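Local coordinates for protein deacetylase EF_0837 (Enterococcus faecalis, PDB 2ICS) that is a zinc-dependent amidohydrolase that can deacetylate acetyl-(R)-mandelate, though only with very low efficiency in vitro, at residues H62-K66 against E99-L103. Numbering follows the deposited sequence.
Sequences HCFEK and EFYDL. With ZN (zinc ion), chain B.
One face of the F64 ring is covered by CB of F100, which sits 3.8 Å from the ring centroid and almost on the ring normal, while E99 CD and L103 CD1 lie at its edge, near the ring plane. Reciprocally, CB of F64 stands over a face of the F100 ring, 3.9 Å from its centroid but shifted toward the rim. With CG anti to the backbone N in both residues (chi1 177° and 174°), the side chains run past each other in opposite directions, and each CB comes over the other's ring. The rings therefore barely overlap; their planes are 30° apart and the closest side-chain approach is F64 CD2 to F100 CD1 at 3.6 Å. At the edge of the F100 ring, C63 makes a sulfur-aromatic contact, its SG 4.0 Å from CZ.

Farther out, the E99 carboxylate stands nearly perpendicular to the F64 ring, with CD 3.9 Å from CZ. L103 reaches in with one methyl, CD1, which touches F64 CE2 and lies 3.7 Å from CG of both E65 and K66. K66 NZ stops 4.4 Å from E99 OE2, too long for a salt bridge.

The contact packs the loop at the C-terminal end of strand 51-61 against helix 97-105, which joins strands 83-89 and 110-114 in the TIM-barrel fold; T92 also touches the side chains of both F64 and F100. At its inner end the same loop carries H62, whose NE2 binds a zinc ion together with H60 and D272 while ND1 is hydrogen-bonded to T91. With no hydrogen bond between 62-66 and 99-103, cohesion here rests on apolar and aromatic packing, and the charged pair at the exposed side, where K66 and E99 lie, probably adds only a weak, solvent-screened attraction.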
ATOM      1  N   HIS A  62      -3.905  -7.822  -2.727  1.00 21.59           N
ATOM      2  CA  HIS A  62      -4.387  -9.187  -2.588  1.00 22.26           C
ATOM      3  C   HIS A  62      -3.864  -9.939  -3.808  1.00 23.03           C
ATOM      4  O   HIS A  62      -4.432  -9.865  -4.902  1.00 22.47           O
ATOM      5  CB  HIS A  62      -5.908  -9.204  -2.507  1.00 21.77           C
ATOM      6  CG  HIS A  62      -6.430  -8.631  -1.228  1.00 24.48           C
ATOM      7  ND1 HIS A  62      -6.252  -9.223   0.003  1.00 23.07           N
ATOM      8  CD2 HIS A  62      -7.044  -7.446  -0.980  1.00 22.11           C
ATOM      9  CE1 HIS A  62      -6.743  -8.394   0.939  1.00 24.38           C
ATOM     10  NE2 HIS A  62      -7.237  -7.301   0.392  1.00 25.65           N
ATOM     11  N   CYS A  63      -2.751 -10.640  -3.614  1.00 24.37           N
ATOM     12  CA  CYS A  63      -2.120 -11.354  -4.709  1.00 27.55           C
ATOM     13  C   CYS A  63      -1.754 -12.821  -4.492  1.00 29.55           C
ATOM     14  O   CYS A  63      -0.761 -13.293  -5.050  1.00 29.35           O
ATOM     15  CB  CYS A  63      -0.879 -10.582  -5.165  1.00 26.69           C
ATOM     16  SG  CYS A  63       0.336 -10.303  -3.872  1.00 25.16           S
ATOM     17  N   PHE A  64      -2.526 -13.532  -3.673  1.00 31.30           N
ATOM     18  CA  PHE A  64      -2.300 -14.963  -3.473  1.00 33.95           C
ATOM     19  C   PHE A  64      -3.146 -15.550  -4.603  1.00 34.46           C
ATOM     20  O   PHE A  64      -4.365 -15.661  -4.470  1.00 34.84           O
ATOM     21  CB  PHE A  64      -2.841 -15.433  -2.117  1.00 34.11           C
ATOM     22  CG  PHE A  64      -2.696 -16.920  -1.884  1.00 35.99           C
ATOM     23  CD1 PHE A  64      -3.360 -17.539  -0.830  1.00 37.05           C
ATOM     24  CD2 PHE A  64      -1.896 -17.704  -2.719  1.00 35.28           C
ATOM     25  CE1 PHE A  64      -3.236 -18.915  -0.604  1.00 36.32           C
ATOM     26  CE2 PHE A  64      -1.766 -19.078  -2.504  1.00 34.14           C
ATOM     27  CZ  PHE A  64      -2.437 -19.684  -1.445  1.00 35.74           C
ATOM     28  N   GLU A  65      -2.501 -15.913  -5.710  1.00 35.73           N
ATOM     29  CA  GLU A  65      -3.213 -16.419  -6.884  1.00 38.35           C
ATOM     30  C   GLU A  65      -4.090 -17.664  -6.712  1.00 38.97           C
ATOM     31  O   GLU A  65      -4.949 -17.933  -7.555  1.00 39.20           O
ATOM     32  CB  GLU A  65      -2.230 -16.637  -8.046  1.00 38.18           C
ATOM     33  CG  GLU A  65      -1.292 -17.824  -7.887  1.00 39.65           C
ATOM     34  CD  GLU A  65      -0.435 -18.055  -9.125  1.00 42.40           C
ATOM     35  OE1 GLU A  65       0.536 -17.298  -9.345  1.00 43.76           O
ATOM     36  OE2 GLU A  65      -0.741 -18.992  -9.889  1.00 44.34           O
ATOM     37  N   LYS A  66      -3.894 -18.413  -5.632  1.00 40.95           N
ATOM     38  CA  LYS A  66      -4.688 -19.619  -5.407  1.00 44.34           C
ATOM     39  C   LYS A  66      -5.959 -19.409  -4.583  1.00 45.67           C
ATOM     40  O   LYS A  66      -6.754 -20.336  -4.427  1.00 46.13           O
ATOM     41  CB  LYS A  66      -3.832 -20.706  -4.748  1.00 44.59           C
ATOM     42  CG  LYS A  66      -2.751 -21.275  -5.649  1.00 45.82           C
ATOM     43  CD  LYS A  66      -3.349 -21.864  -6.919  1.00 47.29           C
ATOM     44  CE  LYS A  66      -2.293 -22.578  -7.744  1.00 49.87           C
ATOM     45  NZ  LYS A  66      -1.682 -23.707  -6.984  1.00 49.92           N
ATOM     46  N   GLU A  99       1.892 -21.699   1.580  1.00 36.89           N
ATOM     47  CA  GLU A  99       1.581 -22.005   0.193  1.00 38.30           C
ATOM     48  C   GLU A  99       1.683 -20.714  -0.617  1.00 38.40           C
ATOM     49  O   GLU A  99       2.102 -20.720  -1.776  1.00 38.25           O
ATOM     50  CB  GLU A  99       0.169 -22.572   0.076  1.00 40.60           C
ATOM     51  CG  GLU A  99      -0.137 -23.177  -1.278  1.00 42.54           C
ATOM     52  CD  GLU A  99      -1.607 -23.477  -1.458  1.00 46.61           C
ATOM     53  OE1 GLU A  99      -2.293 -23.715  -0.438  1.00 48.39           O
ATOM     54  OE2 GLU A  99      -2.077 -23.486  -2.618  1.00 47.86           O
ATOM     55  N   PHE A 100       1.289 -19.606   0.006  1.00 37.33           N
ATOM     56  CA  PHE A 100       1.337 -18.297  -0.639  1.00 36.18           C
ATOM     57  C   PHE A 100       2.792 -17.857  -0.770  1.00 36.42           C
ATOM     58  O   PHE A 100       3.214 -17.374  -1.821  1.00 36.02           O
ATOM     59  CB  PHE A 100       0.526 -17.286   0.189  1.00 34.94           C
ATOM     60  CG  PHE A 100       0.623 -15.857  -0.296  1.00 30.96           C
ATOM     61  CD1 PHE A 100       0.822 -15.566  -1.643  1.00 29.40           C
ATOM     62  CD2 PHE A 100       0.480 -14.802   0.602  1.00 30.53           C
ATOM     63  CE1 PHE A 100       0.878 -14.239  -2.094  1.00 30.56           C
ATOM     64  CE2 PHE A 100       0.532 -13.474   0.166  1.00 30.23           C
ATOM     65  CZ  PHE A 100       0.732 -13.190  -1.187  1.00 28.00           C
ATOM     66  N   TYR A 101       3.559 -18.047   0.299  1.00 37.39           N
ATOM     67  CA  TYR A 101       4.969 -17.676   0.316  1.00 40.02           C
ATOM     68  C   TYR A 101       5.770 -18.332  -0.810  1.00 42.01           C
ATOM     69  O   TYR A 101       6.585 -17.676  -1.461  1.00 42.17           O
ATOM     70  CB  TYR A 101       5.594 -18.052   1.659  1.00 41.09           C
ATOM     71  CG  TYR A 101       7.084 -17.799   1.736  1.00 43.78           C
ATOM     72  CD1 TYR A 101       7.593 -16.502   1.770  1.00 44.55           C
ATOM     73  CD2 TYR A 101       7.987 -18.861   1.767  1.00 44.42           C
ATOM     74  CE1 TYR A 101       8.967 -16.268   1.837  1.00 45.97           C
ATOM     75  CE2 TYR A 101       9.362 -18.637   1.832  1.00 46.03           C
ATOM     76  CZ  TYR A 101       9.846 -17.343   1.867  1.00 45.93           C
ATOM     77  OH  TYR A 101      11.204 -17.124   1.934  1.00 46.34           O
ATOM     78  N   ASP A 102       5.542 -19.623  -1.034  1.00 42.47           N
ATOM     79  CA  ASP A 102       6.262 -20.347  -2.075  1.00 44.36           C
ATOM     80  C   ASP A 102       6.010 -19.765  -3.461  1.00 44.06           C
ATOM     81  O   ASP A 102       6.933 -19.647  -4.267  1.00 44.14           O
ATOM     82  CB  ASP A 102       5.883 -21.834  -2.064  1.00 47.08           C
ATOM     83  CG  ASP A 102       6.301 -22.537  -0.785  1.00 47.58           C
ATOM     84  OD1 ASP A 102       7.422 -22.276  -0.294  1.00 47.40           O
ATOM     85  OD2 ASP A 102       5.512 -23.365  -0.278  1.00 50.58           O
ATOM     86  N   LEU A 103       4.760 -19.413  -3.742  1.00 43.66           N
ATOM     87  CA  LEU A 103       4.421 -18.834  -5.035  1.00 43.59           C
ATOM     88  C   LEU A 103       4.984 -17.427  -5.137  1.00 43.98           C
ATOM     89  O   LEU A 103       5.463 -17.015  -6.191  1.00 44.32           O
ATOM     90  CB  LEU A 103       2.905 -18.782  -5.225  1.00 42.67           C
ATOM     91  CG  LEU A 103       2.192 -20.112  -5.466  1.00 43.38           C
ATOM     92  CD1 LEU A 103       0.689 -19.894  -5.503  1.00 41.05           C
ATOM     93  CD2 LEU A 103       2.678 -20.715  -6.772  1.00 43.02           C
TER
HETATM   94 ZN    ZN B 400      -8.166  -5.678   1.086  1.00 24.94          ZN
HETATM   95  O   HOH W   1      -9.746  -4.459   1.356  1.00 23.22           O